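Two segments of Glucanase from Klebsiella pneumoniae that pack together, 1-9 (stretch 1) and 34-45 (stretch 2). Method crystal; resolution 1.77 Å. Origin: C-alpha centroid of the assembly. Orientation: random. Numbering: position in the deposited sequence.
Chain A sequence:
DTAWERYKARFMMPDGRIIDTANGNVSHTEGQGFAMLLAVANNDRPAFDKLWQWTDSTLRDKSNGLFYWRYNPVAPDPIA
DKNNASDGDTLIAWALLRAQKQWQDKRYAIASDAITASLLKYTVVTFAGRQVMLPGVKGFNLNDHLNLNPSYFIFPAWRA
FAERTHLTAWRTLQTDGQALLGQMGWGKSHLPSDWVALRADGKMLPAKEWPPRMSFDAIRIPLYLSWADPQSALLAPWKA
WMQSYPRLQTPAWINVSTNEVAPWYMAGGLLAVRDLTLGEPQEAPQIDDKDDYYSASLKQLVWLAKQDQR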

ATOM      1  N   ASP A   1     -14.546  -9.623  13.323  1.00 37.62           N
ATOM      2  CA  ASP A   1     -15.680 -10.276  12.666  1.00 41.70           C
ATOM      3  C   ASP A   1     -15.275 -11.608  12.021  1.00 33.44           C
ATOM      4  O   ASP A   1     -14.162 -12.109  12.228  1.00 25.24           O
ATOM      5  N   THR A   2     -16.182 -12.179  11.230  1.00 33.90           N
ATOM      6  CA  THR A   2     -15.903 -13.484  10.644  1.00 30.89           C
ATOM      7  C   THR A   2     -14.835 -13.387   9.563  1.00 21.06           C
ATOM      8  O   THR A   2     -13.959 -14.252   9.490  1.00 21.55           O
ATOM      9  N   ALA A   3     -14.873 -12.340   8.730  1.00 22.11           N
ATOM     10  CA  ALA A   3     -13.866 -12.195   7.678  1.00 17.79           C
ATOM     11  C   ALA A   3     -12.460 -12.224   8.263  1.00 15.78           C
ATOM     12  O   ALA A   3     -11.579 -12.949   7.780  1.00 13.29           O
ATOM     13  N   TRP A   4     -12.246 -11.474   9.346  1.00 17.54           N
ATOM     14  CA  TRP A   4     -10.933 -11.409   9.976  1.00 16.21           C
ATOM     15  C   TRP A   4     -10.523 -12.758  10.562  1.00 14.75           C
ATOM     16  O   TRP A   4      -9.367 -13.169  10.431  1.00 14.24           O
ATOM     17  N   GLU A   5     -11.450 -13.460  11.223  1.00 17.46           N
ATOM     18  CA  GLU A   5     -11.122 -14.791  11.729  1.00 18.91           C
ATOM     19  C   GLU A   5     -10.745 -15.737  10.595  1.00 15.84           C
ATOM     20  O   GLU A   5      -9.768 -16.491  10.700  1.00 15.20           O
ATOM     21  N   ARG A   6     -11.499 -15.703   9.493  1.00 16.53           N
ATOM     22  CA  ARG A   6     -11.173 -16.563   8.358  1.00 16.28           C
ATOM     23  C   ARG A   6      -9.828 -16.182   7.747  1.00 18.04           C
ATOM     24  O   ARG A   6      -9.070 -17.048   7.302  1.00 17.89           O
ATOM     25  N   TYR A   7      -9.511 -14.887   7.735  1.00 15.12           N
ATOM     26  CA  TYR A   7      -8.226 -14.419   7.222  1.00 13.96           C
ATOM     27  C   TYR A   7      -7.071 -14.965   8.048  1.00 13.27           C
ATOM     28  O   TYR A   7      -6.058 -15.420   7.501  1.00 13.09           O
ATOM     29  N   LYS A   8      -7.188 -14.899   9.378  1.00 13.84           N
ATOM     30  CA  LYS A   8      -6.132 -15.438  10.228  1.00 13.77           C
ATOM     31  C   LYS A   8      -6.006 -16.942  10.047  1.00 14.11           C
ATOM     32  O   LYS A   8      -4.895 -17.481  10.049  1.00 15.98           O
ATOM     33  N   ALA A   9      -7.138 -17.634   9.903  1.00 15.35           N
ATOM     34  CA  ALA A   9      -7.113 -19.090   9.780  1.00 16.62           C
ATOM     35  C   ALA A   9      -6.401 -19.519   8.508  1.00 18.89           C
ATOM     36  O   ALA A   9      -5.684 -20.529   8.497  1.00 20.60           O
ATOM     37  N   PHE A  34      -0.509  -4.625   6.459  1.00  9.88           N
ATOM     38  CA  PHE A  34      -1.938  -4.814   6.210  1.00  9.72           C
ATOM     39  C   PHE A  34      -2.596  -5.534   7.376  1.00  9.70           C
ATOM     40  O   PHE A  34      -3.644  -5.113   7.875  1.00  9.66           O
ATOM     41  N   ALA A  35      -2.008  -6.653   7.792  1.00  9.63           N
ATOM     42  CA  ALA A  35      -2.627  -7.448   8.844  1.00 10.56           C
ATOM     43  C   ALA A  35      -2.625  -6.701  10.171  1.00 11.06           C
ATOM     44  O   ALA A  35      -3.585  -6.801  10.944  1.00 12.12           O
ATOM     45  N   MET A  36      -1.551  -5.966  10.464  1.00  9.98           N
ATOM     46  CA  MET A  36      -1.543  -5.166  11.689  1.00  9.37           C
ATOM     47  C   MET A  36      -2.652  -4.119  11.678  1.00  8.87           C
ATOM     48  O   MET A  36      -3.308  -3.894  12.700  1.00  8.67           O
ATOM     49  N   LEU A  37      -2.872  -3.463  10.534  1.00  8.02           N
ATOM     50  CA  LEU A  37      -3.995  -2.531  10.411  1.00  9.39           C
ATOM     51  C   LEU A  37      -5.320  -3.230  10.679  1.00 10.71           C
ATOM     52  O   LEU A  37      -6.176  -2.713  11.408  1.00 11.10           O
ATOM     53  N   LEU A  38      -5.515  -4.399  10.068  1.00  8.44           N
ATOM     54  CA  LEU A  38      -6.772  -5.117  10.242  1.00  9.84           C
ATOM     55  C   LEU A  38      -6.919  -5.662  11.662  1.00 12.88           C
ATOM     56  O   LEU A  38      -8.043  -5.763  12.168  1.00 12.81           O
ATOM     57  N   ALA A  39      -5.810  -6.004  12.320  1.00 10.23           N
ATOM     58  CA  ALA A  39      -5.905  -6.440  13.713  1.00 11.62           C
ATOM     59  C   ALA A  39      -6.405  -5.311  14.608  1.00 11.98           C
ATOM     60  O   ALA A  39      -7.241  -5.538  15.489  1.00 11.87           O
ATOM     61  N   VAL A  40      -5.929  -4.082  14.385  1.00 11.57           N
ATOM     62  CA  VAL A  40      -6.453  -2.941  15.143  1.00 11.10           C
ATOM     63  C   VAL A  40      -7.937  -2.759  14.859  1.00 12.06           C
ATOM     64  O   VAL A  40      -8.752  -2.580  15.776  1.00 12.52           O
ATOM     65  N   ALA A  41      -8.305  -2.802  13.574  1.00 10.17           N
ATOM     66  CA  ALA A  41      -9.691  -2.577  13.173  1.00 10.64           C
ATOM     67  C   ALA A  41     -10.636  -3.607  13.778  1.00 13.11           C
ATOM     68  O   ALA A  41     -11.806  -3.304  14.040  1.00 13.95           O
ATOM     69  N   ASN A  42     -10.160  -4.823  13.999  1.00 12.23           N
ATOM     70  CA  ASN A  42     -10.990  -5.866  14.580  1.00 12.06           C
ATOM     71  C   ASN A  42     -10.809  -5.967  16.086  1.00 14.79           C
ATOM     72  O   ASN A  42     -11.360  -6.876  16.707  1.00 16.00           O
ATOM     73  N   ASN A  43     -10.074  -5.027  16.681  1.00 12.71           N
ATOM     74  CA  ASN A  43      -9.845  -4.975  18.124  1.00 14.23           C
ATOM     75  C   ASN A  43      -9.255  -6.292  18.628  1.00 16.52           C
ATOM     76  O   ASN A  43      -9.733  -6.899  19.590  1.00 15.80           O
ATOM     77  N   ASP A  44      -8.193  -6.739  17.956  1.00 12.03           N
ATOM     78  CA  ASP A  44      -7.556  -8.029  18.212  1.00 12.02           C
ATOM     79  C   ASP A  44      -6.120  -7.779  18.655  1.00 15.03           C
ATOM     80  O   ASP A  44      -5.169  -7.960  17.890  1.00 12.04           O
ATOM     81  N   ARG A  45      -5.959  -7.381  19.917  1.00 12.69           N
ATOM     82  CA  ARG A  45      -4.628  -7.045  20.397  1.00 12.47           C
ATOM     83  C   ARG A  45      -3.682  -8.243  20.444  1.00 13.23           C
ATOM     84  O   ARG A  45      -2.492  -8.085  20.126  1.00 12.66           O
TER

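An aromatic residue that carries a polar atom at its rim can serve two purposes in helix packing: its carbon surface covers the neighbouring helix while its one donor makes a hydrogen bond at the ring's edge. The contact between residues 1-9 and 34-45 of this glucanase illustrates the principle. The two helices run roughly antiparallel, at 143° between their N-to-C directions, and their axes come no closer than 10.8 Å, a spacing wide enough for a large side chain to lie between them.

Apolar packing centres on Trp4, which points toward the second stretch with chi1 t and loses more surface to the contact than any other residue. Its six-membered ring rests along the helix, Trp4 CZ3 lying 3.5 Å from CB of Leu38 (m, t) and CZ2 3.7 Å from CB of Ala39. The indole also reaches the backbone, with Trp4 CZ2 3.6 Å from Ala39 CA. One turn further along, Tyr7, also t, points the same way; its CE2 is 4.3 Å from Ala35 CB, which sits at the ring edge, and 4.3 Å from CD1 of Leu38.

A CH-pi contact adds to this packing. Asn42, pointing toward the first stretch with chi1 m, places CB over the face of the Trp4 five-membered ring, 3.8 Å from its centroid and 24° off the normal.

The charged contacts, and the indole's hydrogen bond, gather around Asp44 (chi1 t), which also points toward the first stretch. Its OD2 lies near the plane of the indole at its edge, where the N-H projects, and accepts a nearly straight hydrogen bond from Trp4 NE1 at 2.9 Å. Asp44 OD2 also forms a salt bridge with Lys8 NZ at 2.7 Å. Lys8 (m, t, m, t) points toward the second stretch and also bridges within its own helix, NZ to Glu5 OE2 at 3.2 Å, so its ammonium group contacts two carboxylates whose nearest oxygens, Glu5 OE2 and Asp44 OD2, are only 4.5 Å apart; the positive charge offsets their repulsion. Asp44 meanwhile caps the helix that follows it, using OD1 on a backbone N just past the stretch.

A second polar cluster forms around the amide of Asn42, the first residue to leave helical geometry. Its ND2 donates to Leu38 O at 2.8 Å, anchoring the side chain to its own helix, while OD1 accepts from Asp1 N at 3.0 Å. Asn42 OD1 also accepts from a water oxygen at 2.9 Å, and that oxygen accepts from Trp4 N at 3.1 Å.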

ATOM      1  CB  ASP A   1     -16.301  -9.354  11.605  1.00 45.22           C
ATOM      2  CG  ASP A   1     -17.020  -8.156  12.208  1.00 49.40           C
ATOM      3  OD1 ASP A   1     -17.452  -8.237  13.379  1.00 53.63           O
ATOM      4  OD2 ASP A   1     -17.159  -7.129  11.504  1.00 53.03           O
ATOM      5  CB  THR A   2     -17.182 -14.116  10.090  1.00 35.05           C
ATOM      6  OG1 THR A   2     -18.131 -14.283  11.150  1.00 48.14           O
ATOM      7  CG2 THR A   2     -16.883 -15.483   9.496  1.00 25.34           C
ATOM      8  CB  ALA A   3     -14.100 -10.902   6.888  1.00 20.04           C
ATOM      9  CB  TRP A   4     -10.945 -10.315  11.053  1.00 18.55           C
ATOM     10  CG  TRP A   4      -9.750 -10.307  11.955  1.00 15.38           C
ATOM     11  CD1 TRP A   4      -9.740 -10.557  13.299  1.00 15.60           C
ATOM     12  CD2 TRP A   4      -8.400 -10.025  11.589  1.00 14.30           C
ATOM     13  NE1 TRP A   4      -8.461 -10.458  13.792  1.00 13.29           N
ATOM     14  CE2 TRP A   4      -7.617 -10.135  12.762  1.00 14.44           C
ATOM     15  CE3 TRP A   4      -7.766  -9.704  10.381  1.00 13.72           C
ATOM     16  CZ2 TRP A   4      -6.241  -9.929  12.766  1.00 13.82           C
ATOM     17  CZ3 TRP A   4      -6.401  -9.500  10.390  1.00 14.09           C
ATOM     18  CH2 TRP A   4      -5.653  -9.606  11.574  1.00 13.68           C
ATOM     19  CB  GLU A   5     -12.293 -15.355  12.534  1.00 20.75           C
ATOM     20  CG  GLU A   5     -12.544 -14.617  13.833  1.00 29.04           C
ATOM     21  CD  GLU A   5     -11.374 -14.727  14.787  1.00 30.74           C
ATOM     22  OE1 GLU A   5     -10.757 -15.815  14.852  1.00 33.50           O
ATOM     23  OE2 GLU A   5     -11.065 -13.727  15.468  1.00 36.47           O
ATOM     24  CB  ARG A   6     -12.293 -16.489   7.321  1.00 19.20           C
ATOM     25  CG  ARG A   6     -12.166 -17.490   6.202  1.00 27.04           C
ATOM     26  CD  ARG A   6     -11.930 -18.895   6.744  1.00 31.70           C
ATOM     27  NE  ARG A   6     -11.822 -19.886   5.673  1.00 36.40           N
ATOM     28  CZ  ARG A   6     -11.415 -21.139   5.856  1.00 41.93           C
ATOM     29  NH1 ARG A   6     -11.069 -21.552   7.070  1.00 40.53           N
ATOM     30  NH2 ARG A   6     -11.346 -21.977   4.826  1.00 41.91           N
ATOM     31  CB  TYR A   7      -8.234 -12.893   7.231  1.00 14.59           C
ATOM     32  CG  TYR A   7      -7.035 -12.177   6.646  1.00 15.08           C
ATOM     33  CD1 TYR A   7      -6.879 -12.044   5.266  1.00 15.24           C
ATOM     34  CD2 TYR A   7      -6.103 -11.563   7.475  1.00 14.08           C
ATOM     35  CE1 TYR A   7      -5.803 -11.349   4.731  1.00 15.95           C
ATOM     36  CE2 TYR A   7      -5.029 -10.870   6.954  1.00 16.48           C
ATOM     37  CZ  TYR A   7      -4.882 -10.763   5.582  1.00 17.41           C
ATOM     38  OH  TYR A   7      -3.815 -10.056   5.071  1.00 16.93           O
ATOM     39  CB  LYS A   8      -6.403 -15.115  11.699  1.00 15.37           C
ATOM     40  CG  LYS A   8      -6.278 -13.649  12.072  1.00 14.71           C
ATOM     41  CD  LYS A   8      -6.402 -13.456  13.593  1.00 18.22           C
ATOM     42  CE  LYS A   8      -7.752 -13.937  14.105  1.00 19.48           C
ATOM     43  NZ  LYS A   8      -7.910 -13.716  15.573  1.00 17.39           N
ATOM     44  CB  ALA A   9      -8.536 -19.645   9.796  1.00 15.75           C
ATOM     45  CB  PHE A  34      -2.176  -5.641   4.942  1.00  9.16           C
ATOM     46  CG  PHE A  34      -2.073  -4.877   3.659  1.00 13.31           C
ATOM     47  CD1 PHE A  34      -2.005  -3.500   3.639  1.00 11.01           C
ATOM     48  CD2 PHE A  34      -2.063  -5.564   2.454  1.00 14.72           C
ATOM     49  CE1 PHE A  34      -1.923  -2.810   2.428  1.00 13.96           C
ATOM     50  CE2 PHE A  34      -1.980  -4.881   1.241  1.00 17.54           C
ATOM     51  CZ  PHE A  34      -1.903  -3.502   1.236  1.00 16.45           C
ATOM     52  CB  ALA A  35      -1.906  -8.781   8.984  1.00 10.55           C
ATOM     53  CB  MET A  36      -0.181  -4.504  11.884  1.00  8.10           C
ATOM     54  CG  MET A  36       0.908  -5.465  12.324  1.00  9.89           C
ATOM     55  SD  MET A  36       2.579  -4.795  12.230  1.00 11.32           S
ATOM     56  CE  MET A  36       2.524  -3.467  13.443  1.00  9.30           C
ATOM     57  CB  LEU A  37      -4.019  -1.903   9.011  1.00 12.31           C
ATOM     58  CG  LEU A  37      -3.020  -0.798   8.694  1.00  9.46           C
ATOM     59  CD1 LEU A  37      -3.023  -0.504   7.181  1.00 10.57           C
ATOM     60  CD2 LEU A  37      -3.367   0.460   9.480  1.00  8.15           C
ATOM     61  CB  LEU A  38      -6.879  -6.238   9.203  1.00 10.78           C
ATOM     62  CG  LEU A  38      -6.949  -5.791   7.730  1.00  8.82           C
ATOM     63  CD1 LEU A  38      -6.941  -6.991   6.803  1.00 11.76           C
ATOM     64  CD2 LEU A  38      -8.173  -4.931   7.458  1.00 15.37           C
ATOM     65  CB  ALA A  39      -4.557  -6.968  14.199  1.00 10.36           C
ATOM     66  CB  VAL A  40      -5.675  -1.656  14.804  1.00  9.66           C
ATOM     67  CG1 VAL A  40      -6.275  -0.475  15.568  1.00 13.10           C
ATOM     68  CG2 VAL A  40      -4.200  -1.817  15.102  1.00 11.03           C
ATOM     69  CB  ALA A  41      -9.793  -2.594  11.653  1.00 11.09           C
ATOM     70  CB  ASN A  42     -10.703  -7.201  13.898  1.00 12.02           C
ATOM     71  CG  ASN A  42     -11.323  -7.274  12.515  1.00 17.37           C
ATOM     72  OD1 ASN A  42     -12.494  -7.610  12.369  1.00 17.36           O
ATOM     73  ND2 ASN A  42     -10.548  -6.923  11.496  1.00 11.18           N
ATOM     74  CB  ASN A  43     -11.139  -4.606  18.856  1.00 14.50           C
ATOM     75  CG  ASN A  43     -10.896  -4.164  20.290  1.00 18.03           C
ATOM     76  OD1 ASN A  43      -9.754  -4.064  20.738  1.00 16.16           O
ATOM     77  ND2 ASN A  43     -11.978  -3.896  21.016  1.00 21.71           N
ATOM     78  CB  ASP A  44      -7.628  -8.929  16.951  1.00 14.13           C
ATOM     79  CG  ASP A  44      -7.214 -10.370  17.228  1.00 15.76           C
ATOM     80  OD1 ASP A  44      -6.625 -10.657  18.289  1.00 13.31           O
ATOM     81  OD2 ASP A  44      -7.465 -11.224  16.357  1.00 15.46           O
ATOM     82  CB  ARG A  45      -4.716  -6.378  21.772  1.00 14.89           C
ATOM     83  CG  ARG A  45      -3.427  -5.678  22.121  1.00 15.75           C
ATOM     84  CD  ARG A  45      -3.581  -4.816  23.334  1.00 16.11           C
ATOM     85  NE  ARG A  45      -2.333  -4.117  23.623  1.00 18.10           N
ATOM     86  CZ  ARG A  45      -2.144  -3.360  24.697  1.00 21.74           C
ATOM     87  NH1 ARG A  45      -3.121  -3.224  25.582  1.00 17.67           N
ATOM     88  NH2 ARG A  45      -0.978  -2.757  24.891  1.00 22.17           N
TER
HETATM   89  O   HOH W   1     -13.743  -8.838   9.996  1.00 22.32           O